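N-acyl-D-glutamate deacylase (Bordetella bronchiseptica, PDB 3GIP) catalyses hydrolytic removal of the acyl group from N-acyl-D-glutamate, probably by means of the zinc bound in its amidohydrolase barrel. Local coordinates at residues 293-296 against 297-300; 346-349 against 350-354; 439-442 against 443-446. All coordinates share one frame; numbering follows the deposited sequence.

Interaction 1: 293-296 against 297-300; sequences PERA and ETID. With FMT (formic acid), chain E.
The backbone oxygen of R295 takes three bonds from the two residues that turn back over it. T298 N lies 3.0 Å from R295 O and reaches it from above the carbonyl plane. I299 N comes in that plane, 3.1 Å from R295 O, and T298 OG1 adds a third bond of 3.2 Å to R295 O. The hydroxyl gets there because T298 holds OG1 between its backbone N and carbonyl carbon (chi1 61°), beside R295 CB. The next residue, I299, runs alongside the R295 chain in the same direction, its CD1 4.1 Å from R295 CD. R295 itself is extended from CG to NE, carrying its guanidinium well away from the turn, where it makes a cation-pi contact with Y343. Formate lies in the guanidinium plane at its edge, held by two nearly straight bonds, R295 NH1 to formate O1 at 2.7 Å and R295 NH2 to formate O2 at 2.9 Å, with S287 OG as a further partner of the ion. With zinc about 9 Å from the R295 side chain, this formate, probably from the crystallisation liquor, may mark the place of a substrate carboxylate.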
ATOM      1  N   PRO A 293      -4.400  14.142 -19.299  1.00 17.77           N
ATOM      2  CA  PRO A 293      -5.000  15.264 -20.025  1.00 17.75           C
ATOM      3  C   PRO A 293      -6.512  15.177 -20.213  1.00 17.86           C
ATOM      4  O   PRO A 293      -7.194  16.202 -20.258  1.00 18.24           O
ATOM      5  CB  PRO A 293      -4.247  15.255 -21.352  1.00 19.27           C
ATOM      6  CG  PRO A 293      -2.894  14.760 -20.956  1.00 19.41           C
ATOM      7  CD  PRO A 293      -3.239  13.608 -20.033  1.00 18.35           C
ATOM      8  N   GLU A 294      -7.033  13.959 -20.318  1.00 18.12           N
ATOM      9  CA  GLU A 294      -8.464  13.768 -20.512  1.00 20.01           C
ATOM     10  C   GLU A 294      -9.296  14.240 -19.322  1.00 19.15           C
ATOM     11  O   GLU A 294     -10.520  14.338 -19.418  1.00 20.04           O
ATOM     12  CB  GLU A 294      -8.769  12.296 -20.804  1.00 21.94           C
ATOM     13  CG  GLU A 294      -8.104  11.757 -22.067  1.00 26.27           C
ATOM     14  CD  GLU A 294      -6.759  11.101 -21.794  1.00 28.25           C
ATOM     15  OE1 GLU A 294      -5.863  11.765 -21.237  1.00 27.60           O
ATOM     16  OE2 GLU A 294      -6.600   9.911 -22.141  1.00 33.56           O
ATOM     17  N   ARG A 295      -8.633  14.530 -18.205  1.00 18.24           N
ATOM     18  CA  ARG A 295      -9.321  14.996 -16.999  1.00 16.64           C
ATOM     19  C   ARG A 295      -9.239  16.514 -16.859  1.00 16.67           C
ATOM     20  O   ARG A 295      -9.849  17.096 -15.960  1.00 17.15           O
ATOM     21  CB  ARG A 295      -8.705  14.353 -15.752  1.00 15.69           C
ATOM     22  CG  ARG A 295      -8.879  12.846 -15.658  1.00 14.85           C
ATOM     23  CD  ARG A 295      -8.240  12.322 -14.386  1.00 15.89           C
ATOM     24  NE  ARG A 295      -8.388  10.877 -14.233  1.00 16.91           N
ATOM     25  CZ  ARG A 295      -7.970  10.198 -13.171  1.00 17.61           C
ATOM     26  NH1 ARG A 295      -7.380  10.832 -12.167  1.00 15.57           N
ATOM     27  NH2 ARG A 295      -8.140   8.882 -13.108  1.00 17.96           N
ATOM     28  N   ALA A 296      -8.489  17.151 -17.755  1.00 17.01           N
ATOM     29  CA  ALA A 296      -8.298  18.598 -17.716  1.00 17.06           C
ATOM     30  C   ALA A 296      -9.588  19.407 -17.618  1.00 18.12           C
ATOM     31  O   ALA A 296      -9.621  20.449 -16.957  1.00 18.08           O
ATOM     32  CB  ALA A 296      -7.498  19.046 -18.937  1.00 17.91           C
ATOM     33  N   GLU A 297     -10.646  18.936 -18.271  1.00 18.73           N
ATOM     34  CA  GLU A 297     -11.919  19.649 -18.251  1.00 20.35           C
ATOM     35  C   GLU A 297     -13.015  18.928 -17.469  1.00 21.91           C
ATOM     36  O   GLU A 297     -14.190  19.278 -17.587  1.00 25.36           O
ATOM     37  CB  GLU A 297     -12.413  19.894 -19.680  1.00 20.89           C
ATOM     38  CG  GLU A 297     -11.522  20.789 -20.540  1.00 22.96           C
ATOM     39  CD  GLU A 297     -11.325  22.178 -19.960  1.00 23.68           C
ATOM     40  OE1 GLU A 297     -12.208  22.653 -19.212  1.00 26.12           O
ATOM     41  OE2 GLU A 297     -10.291  22.805 -20.268  1.00 24.10           O
ATOM     42  N   THR A 298     -12.647  17.924 -16.681  1.00 20.35           N
ATOM     43  CA  THR A 298     -13.645  17.196 -15.900  1.00 20.08           C
ATOM     44  C   THR A 298     -13.423  17.334 -14.398  1.00 19.22           C
ATOM     45  O   THR A 298     -14.348  17.143 -13.610  1.00 19.79           O
ATOM     46  CB  THR A 298     -13.678  15.691 -16.265  1.00 20.31           C
ATOM     47  OG1 THR A 298     -12.407  15.096 -15.990  1.00 21.00           O
ATOM     48  CG2 THR A 298     -14.015  15.505 -17.740  1.00 22.43           C
ATOM     49  N   ILE A 299     -12.199  17.670 -14.002  1.00 16.77           N
ATOM     50  CA  ILE A 299     -11.877  17.840 -12.589  1.00 15.99           C
ATOM     51  C   ILE A 299     -11.145  19.158 -12.390  1.00 15.60           C
ATOM     52  O   ILE A 299     -10.155  19.431 -13.068  1.00 15.30           O
ATOM     53  CB  ILE A 299     -10.975  16.689 -12.069  1.00 15.57           C
ATOM     54  CG1 ILE A 299     -11.694  15.346 -12.226  1.00 16.76           C
ATOM     55  CG2 ILE A 299     -10.603  16.935 -10.610  1.00 17.01           C
ATOM     56  CD1 ILE A 299     -10.869  14.143 -11.778  1.00 16.87           C
ATOM     57  N   ASP A 300     -11.640  19.984 -11.469  1.00 15.25           N
ATOM     58  CA  ASP A 300     -11.001  21.260 -11.181  1.00 14.37           C
ATOM     59  C   ASP A 300      -9.897  21.076 -10.144  1.00 12.65           C
ATOM     60  O   ASP A 300      -9.819  20.046  -9.468  1.00 13.00           O
ATOM     61  CB  ASP A 300     -12.015  22.285 -10.659  1.00 15.31           C
ATOM     62  CG  ASP A 300     -12.920  22.830 -11.751  1.00 17.28           C
ATOM     63  OD1 ASP A 300     -12.530  22.797 -12.938  1.00 19.19           O
ATOM     64  OD2 ASP A 300     -14.020  23.315 -11.412  1.00 16.67           O
TER
HETATM   65  C   FMT E 483      -6.870   8.256  -9.755  1.00 18.71           C
HETATM   66  O1  FMT E 483      -6.865   9.458  -9.854  1.00 17.66           O
HETATM   67  O2  FMT E 483      -7.017   7.503 -10.851  1.00 18.55           O
HETATM   68  O   HOH W   1     -11.221  16.818 -20.231  1.00 21.50           O
HETATM   69  O   HOH W   2     -12.040  21.022 -14.981  1.00 21.59           O

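Interaction 2: 346-349 against 350-354; sequences MDED and EVKRI
D347 O receives two backbone N-H groups of the first helical turn: V351 N at 3.0 Å from D347 O, and E350 N, whose bond is weak because the angle is only 128°. The D347 side chain caps the same turn. With CG anti to the backbone N (chi1 176°), OD1 is brought to D349 N, which meets it from above the carboxylate plane, 3.0 Å between D349 N and D347 OD1. D347 is thus the N-cap of helix 348-356, and E350 stands where a capping box would close on D347 N. Here a water does the closing, accepting from D347 N and donating to E350 OE1, while G258 N and S260 OG bind the two carboxylate oxygens of E350. Across the cap, M346 CB and V351 CG2 meet at 4.4 Å, the pairing of a hydrophobic staple. One turn along, the extended K352 chain crosses that of E348 obliquely, setting K352 NZ 3.0 Å from E348 OE2 in a salt bridge whose hydrogen bond is weak; E348 OE1 is paired with R387. A water links K352 NZ to D349 OD1. R353 bends at chi3 (-62°), which folds its guanidinium back over E350, with E350 CA 3.7 Å above one face, offset toward the rim of the group. R353 NH2 then makes a long ion pair of 3.8 Å with E350 OE2, and another water joins R353 NH2 to D347 OD2.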
ATOM      1  N   MET A 346     -13.049  13.269  -4.327  1.00 13.25           N
ATOM      2  CA  MET A 346     -13.866  12.377  -3.513  1.00 12.62           C
ATOM      3  C   MET A 346     -14.558  13.084  -2.353  1.00 13.64           C
ATOM      4  O   MET A 346     -14.230  14.220  -2.016  1.00 13.57           O
ATOM      5  CB  MET A 346     -13.017  11.221  -2.970  1.00 13.86           C
ATOM      6  CG  MET A 346     -12.445  10.289  -4.041  1.00 13.67           C
ATOM      7  SD  MET A 346     -10.757  10.695  -4.552  1.00 14.09           S
ATOM      8  CE  MET A 346      -9.817   9.927  -3.231  1.00 13.68           C
ATOM      9  N   ASP A 347     -15.523  12.389  -1.759  1.00 12.79           N
ATOM     10  CA  ASP A 347     -16.287  12.893  -0.620  1.00 13.14           C
ATOM     11  C   ASP A 347     -15.711  12.243   0.634  1.00 12.30           C
ATOM     12  O   ASP A 347     -15.784  11.023   0.798  1.00 12.54           O
ATOM     13  CB  ASP A 347     -17.763  12.516  -0.788  1.00 13.53           C
ATOM     14  CG  ASP A 347     -18.623  12.924   0.400  1.00 16.09           C
ATOM     15  OD1 ASP A 347     -18.105  13.562   1.343  1.00 17.06           O
ATOM     16  OD2 ASP A 347     -19.829  12.602   0.384  1.00 18.21           O
ATOM     17  N   GLU A 348     -15.129  13.053   1.513  1.00 13.05           N
ATOM     18  CA  GLU A 348     -14.527  12.531   2.736  1.00 14.10           C
ATOM     19  C   GLU A 348     -15.484  11.663   3.548  1.00 14.02           C
ATOM     20  O   GLU A 348     -15.064  10.692   4.169  1.00 13.15           O
ATOM     21  CB  GLU A 348     -14.017  13.671   3.618  1.00 15.80           C
ATOM     22  CG  GLU A 348     -13.179  13.191   4.797  1.00 20.81           C
ATOM     23  CD  GLU A 348     -12.853  14.298   5.783  1.00 24.62           C
ATOM     24  OE1 GLU A 348     -12.583  15.433   5.340  1.00 25.17           O
ATOM     25  OE2 GLU A 348     -12.854  14.028   7.004  1.00 27.00           O
ATOM     26  N   ASP A 349     -16.768  12.004   3.561  1.00 13.81           N
ATOM     27  CA  ASP A 349     -17.709  11.195   4.328  1.00 14.12           C
ATOM     28  C   ASP A 349     -17.796   9.790   3.749  1.00 12.34           C
ATOM     29  O   ASP A 349     -18.006   8.825   4.481  1.00 13.01           O
ATOM     30  CB  ASP A 349     -19.106  11.828   4.352  1.00 15.85           C
ATOM     31  CG  ASP A 349     -19.159  13.096   5.177  1.00 19.83           C
ATOM     32  OD1 ASP A 349     -18.373  13.219   6.141  1.00 20.13           O
ATOM     33  OD2 ASP A 349     -20.004  13.965   4.871  1.00 22.41           O
ATOM     34  N   GLU A 350     -17.639   9.678   2.432  1.00 12.85           N
ATOM     35  CA  GLU A 350     -17.688   8.377   1.779  1.00 11.37           C
ATOM     36  C   GLU A 350     -16.401   7.601   2.053  1.00 11.12           C
ATOM     37  O   GLU A 350     -16.440   6.388   2.263  1.00 11.59           O
ATOM     38  CB  GLU A 350     -17.893   8.535   0.270  1.00 13.01           C
ATOM     39  CG  GLU A 350     -17.913   7.211  -0.482  1.00 13.17           C
ATOM     40  CD  GLU A 350     -18.732   7.283  -1.750  1.00 14.64           C
ATOM     41  OE1 GLU A 350     -18.553   8.252  -2.515  1.00 15.63           O
ATOM     42  OE2 GLU A 350     -19.553   6.370  -1.982  1.00 15.33           O
ATOM     43  N   VAL A 351     -15.265   8.295   2.035  1.00 12.04           N
ATOM     44  CA  VAL A 351     -13.988   7.646   2.315  1.00 11.71           C
ATOM     45  C   VAL A 351     -14.101   6.998   3.689  1.00 12.74           C
ATOM     46  O   VAL A 351     -13.677   5.860   3.897  1.00 12.30           O
ATOM     47  CB  VAL A 351     -12.826   8.660   2.355  1.00 11.96           C
ATOM     48  CG1 VAL A 351     -11.531   7.945   2.705  1.00 12.63           C
ATOM     49  CG2 VAL A 351     -12.695   9.365   1.012  1.00 11.35           C
ATOM     50  N   LYS A 352     -14.684   7.735   4.628  1.00 12.78           N
ATOM     51  CA  LYS A 352     -14.865   7.244   5.983  1.00 12.64           C
ATOM     52  C   LYS A 352     -15.793   6.031   6.043  1.00 12.60           C
ATOM     53  O   LYS A 352     -15.524   5.080   6.781  1.00 12.46           O
ATOM     54  CB  LYS A 352     -15.398   8.372   6.876  1.00 12.34           C
ATOM     55  CG  LYS A 352     -14.370   9.462   7.157  1.00 13.55           C
ATOM     56  CD  LYS A 352     -14.972  10.596   7.982  1.00 15.63           C
ATOM     57  CE  LYS A 352     -13.900  11.554   8.467  1.00 17.79           C
ATOM     58  NZ  LYS A 352     -14.492  12.717   9.192  1.00 19.52           N
ATOM     59  N   ARG A 353     -16.882   6.054   5.274  1.00 11.94           N
ATOM     60  CA  ARG A 353     -17.812   4.926   5.271  1.00 12.32           C
ATOM     61  C   ARG A 353     -17.154   3.674   4.701  1.00 12.83           C
ATOM     62  O   ARG A 353     -17.391   2.562   5.176  1.00 12.85           O
ATOM     63  CB  ARG A 353     -19.066   5.240   4.449  1.00 13.88           C
ATOM     64  CG  ARG A 353     -19.975   6.296   5.045  1.00 18.54           C
ATOM     65  CD  ARG A 353     -21.372   6.199   4.436  1.00 20.63           C
ATOM     66  NE  ARG A 353     -21.386   6.438   2.992  1.00 21.63           N
ATOM     67  CZ  ARG A 353     -21.357   7.644   2.429  1.00 22.78           C
ATOM     68  NH1 ARG A 353     -21.316   8.731   3.187  1.00 20.51           N
ATOM     69  NH2 ARG A 353     -21.370   7.768   1.107  1.00 22.37           N
ATOM     70  N   ILE A 354     -16.338   3.859   3.670  1.00 12.43           N
ATOM     71  CA  ILE A 354     -15.649   2.736   3.050  1.00 11.96           C
ATOM     72  C   ILE A 354     -14.677   2.133   4.059  1.00 12.32           C
ATOM     73  O   ILE A 354     -14.587   0.911   4.186  1.00 12.09           O
ATOM     74  CB  ILE A 354     -14.888   3.184   1.785  1.00 12.01           C
ATOM     75  CG1 ILE A 354     -15.897   3.626   0.722  1.00 10.97           C
ATOM     76  CG2 ILE A 354     -14.022   2.038   1.252  1.00 11.93           C
ATOM     77  CD1 ILE A 354     -15.269   4.259  -0.503  1.00 12.49           C
TER
HETATM   78  O   HOH W   3     -16.303   9.738  -2.767  1.00 14.91           O
HETATM   79  O   HOH W   4     -21.135  10.394  -0.644  1.00 22.59           O
HETATM   80  O   HOH W   5     -15.881  14.085   6.948  1.00 22.75           O

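Interaction 3: 439-442 against 443-446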
ATOM      1  N   ARG A 439       0.986  15.011  10.284  1.00 15.73           N
ATOM      2  CA  ARG A 439       1.328  16.427  10.238  1.00 15.70           C
ATOM      3  C   ARG A 439       1.540  16.839   8.789  1.00 16.00           C
ATOM      4  O   ARG A 439       1.580  18.029   8.473  1.00 16.12           O
ATOM      5  CB  ARG A 439       2.586  16.712  11.065  1.00 15.24           C
ATOM      6  CG  ARG A 439       2.325  16.761  12.569  1.00 16.51           C
ATOM      7  CD  ARG A 439       1.488  17.984  12.935  1.00 18.94           C
ATOM      8  NE  ARG A 439       1.108  18.024  14.347  1.00 20.91           N
ATOM      9  CZ  ARG A 439       0.027  17.437  14.855  1.00 21.03           C
ATOM     10  NH1 ARG A 439      -0.797  16.750  14.071  1.00 22.76           N
ATOM     11  NH2 ARG A 439      -0.239  17.550  16.150  1.00 22.92           N
ATOM     12  N   ALA A 440       1.659  15.850   7.908  1.00 15.07           N
ATOM     13  CA  ALA A 440       1.859  16.114   6.490  1.00 15.56           C
ATOM     14  C   ALA A 440       0.619  16.785   5.917  1.00 15.48           C
ATOM     15  O   ALA A 440      -0.501  16.303   6.092  1.00 15.26           O
ATOM     16  CB  ALA A 440       2.141  14.814   5.746  1.00 14.90           C
ATOM     17  N   THR A 441       0.825  17.903   5.232  1.00 15.45           N
ATOM     18  CA  THR A 441      -0.275  18.643   4.634  1.00 16.14           C
ATOM     19  C   THR A 441      -0.081  18.732   3.127  1.00 15.74           C
ATOM     20  O   THR A 441       0.955  18.326   2.598  1.00 16.26           O
ATOM     21  CB  THR A 441      -0.347  20.066   5.201  1.00 16.12           C
ATOM     22  OG1 THR A 441       0.885  20.743   4.925  1.00 17.52           O
ATOM     23  CG2 THR A 441      -0.581  20.031   6.706  1.00 17.62           C
ATOM     24  N   TRP A 442      -1.079  19.263   2.430  1.00 16.45           N
ATOM     25  CA  TRP A 442      -0.974  19.392   0.988  1.00 16.70           C
ATOM     26  C   TRP A 442       0.226  20.273   0.630  1.00 16.18           C
ATOM     27  O   TRP A 442       0.964  19.967  -0.303  1.00 16.92           O
ATOM     28  CB  TRP A 442      -2.264  19.984   0.407  1.00 17.43           C
ATOM     29  CG  TRP A 442      -3.499  19.217   0.800  1.00 15.64           C
ATOM     30  CD1 TRP A 442      -4.439  19.591   1.720  1.00 16.18           C
ATOM     31  CD2 TRP A 442      -3.904  17.929   0.314  1.00 15.46           C
ATOM     32  NE1 TRP A 442      -5.403  18.617   1.837  1.00 16.26           N
ATOM     33  CE2 TRP A 442      -5.099  17.585   0.987  1.00 14.96           C
ATOM     34  CE3 TRP A 442      -3.374  17.031  -0.623  1.00 14.69           C
ATOM     35  CZ2 TRP A 442      -5.773  16.381   0.754  1.00 15.37           C
ATOM     36  CZ3 TRP A 442      -4.044  15.831  -0.855  1.00 14.24           C
ATOM     37  CH2 TRP A 442      -5.231  15.519  -0.168  1.00 14.69           C
ATOM     38  N   ASP A 443       0.431  21.357   1.376  1.00 17.01           N
ATOM     39  CA  ASP A 443       1.552  22.258   1.101  1.00 18.00           C
ATOM     40  C   ASP A 443       2.892  21.726   1.596  1.00 18.57           C
ATOM     41  O   ASP A 443       3.932  22.004   0.999  1.00 19.62           O
ATOM     42  CB  ASP A 443       1.319  23.636   1.725  1.00 20.00           C
ATOM     43  CG  ASP A 443       0.137  24.358   1.123  1.00 21.87           C
ATOM     44  OD1 ASP A 443      -0.236  24.050  -0.029  1.00 20.93           O
ATOM     45  OD2 ASP A 443      -0.408  25.251   1.805  1.00 23.45           O
ATOM     46  N   GLU A 444       2.864  20.989   2.703  1.00 17.63           N
ATOM     47  CA  GLU A 444       4.075  20.410   3.283  1.00 16.58           C
ATOM     48  C   GLU A 444       3.807  18.928   3.500  1.00 15.95           C
ATOM     49  O   GLU A 444       3.649  18.466   4.631  1.00 16.22           O
ATOM     50  CB  GLU A 444       4.403  21.093   4.612  1.00 17.53           C
ATOM     51  CG  GLU A 444       4.818  22.550   4.461  1.00 20.96           C
ATOM     52  CD  GLU A 444       5.104  23.214   5.791  1.00 23.90           C
ATOM     53  OE1 GLU A 444       4.142  23.587   6.493  1.00 27.48           O
ATOM     54  OE2 GLU A 444       6.294  23.351   6.143  1.00 28.55           O
ATOM     55  N   PRO A 445       3.780  18.160   2.403  1.00 16.11           N
ATOM     56  CA  PRO A 445       3.519  16.718   2.417  1.00 15.62           C
ATOM     57  C   PRO A 445       4.552  15.788   3.040  1.00 15.88           C
ATOM     58  O   PRO A 445       4.305  14.586   3.139  1.00 15.00           O
ATOM     59  CB  PRO A 445       3.286  16.411   0.945  1.00 16.21           C
ATOM     60  CG  PRO A 445       4.254  17.328   0.276  1.00 14.82           C
ATOM     61  CD  PRO A 445       4.047  18.625   1.030  1.00 15.43           C
ATOM     62  N   THR A 446       5.695  16.312   3.469  1.00 16.80           N
ATOM     63  CA  THR A 446       6.700  15.435   4.058  1.00 15.73           C
ATOM     64  C   THR A 446       6.889  15.610   5.559  1.00 15.70           C
ATOM     65  O   THR A 446       7.812  15.038   6.141  1.00 17.41           O
ATOM     66  CB  THR A 446       8.074  15.597   3.369  1.00 17.04           C
ATOM     67  OG1 THR A 446       8.603  16.899   3.643  1.00 19.20           O
ATOM     68  CG2 THR A 446       7.944  15.393   1.871  1.00 18.86           C
TER
HETATM   69  O   HOH W   6       1.519  23.047   6.131  1.00 28.87           O
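T441 and E444 exchange two hydrogen bonds across a tight turn. T441 N donates to E444 O at 2.9 Å, nearly straight at 164° though the donor stands above the carbonyl plane. In return E444 N donates a hydrogen bond to T441 OG1, 3.0 Å away. A chi1 of 60° brings the hydroxyl within reach of that N-H; the two side chains then run side by side, with E444 CB 3.5 Å from T441 OG1. A water continues the link, 2.7 Å from T441 OG1 and donating to E444 OE1, so T441 OG1 has two polar partners and the E444 carboxylate is tied to the same hydroxyl. The side-chain bond from a threonine to the N-H three residues on is that of a helix N-cap, and W442 and D443 do take helical backbone angles. No helix follows, however: T441 O lies 2.8 Å from P445 N, which has no hydrogen to offer, and the proline ring packs its CB and CD against that oxygen instead. E444 O also receives a CA-H...O contact from A440 CA at 3.5 Å. A440 CB rests on the next carbonyl, 3.4 Å from P445 O. The turn belongs to the loop between strands 428-431 and 452-457. A440 and T446 both touch W378 of helix 376-391, and P445 lies on R372. The W442 indole packs edge-to-face with the rings of F344, just after strand 339-343, and H374, just before helix 376-391.

All three contacts are local turns or caps, in series along the chain and not touching. Interaction 1 is the one tied directly to a ligand, its arginine gripping formate about 9 Å from the zinc held by C95, H218 and H248. Interaction 2 starts nearby: the M346 side chain lies about 6 Å from a bound formate and about 11 Å from zinc, while its helix leads away from the site. The nearest atoms of 293-300 and 346-354 are about 8 Å apart, their centres 22 Å. Interaction 3 shares a neighbour with interaction 2, since both pack on helix 376-391; their nearest atoms are about 8 Å apart and their centres 20 Å.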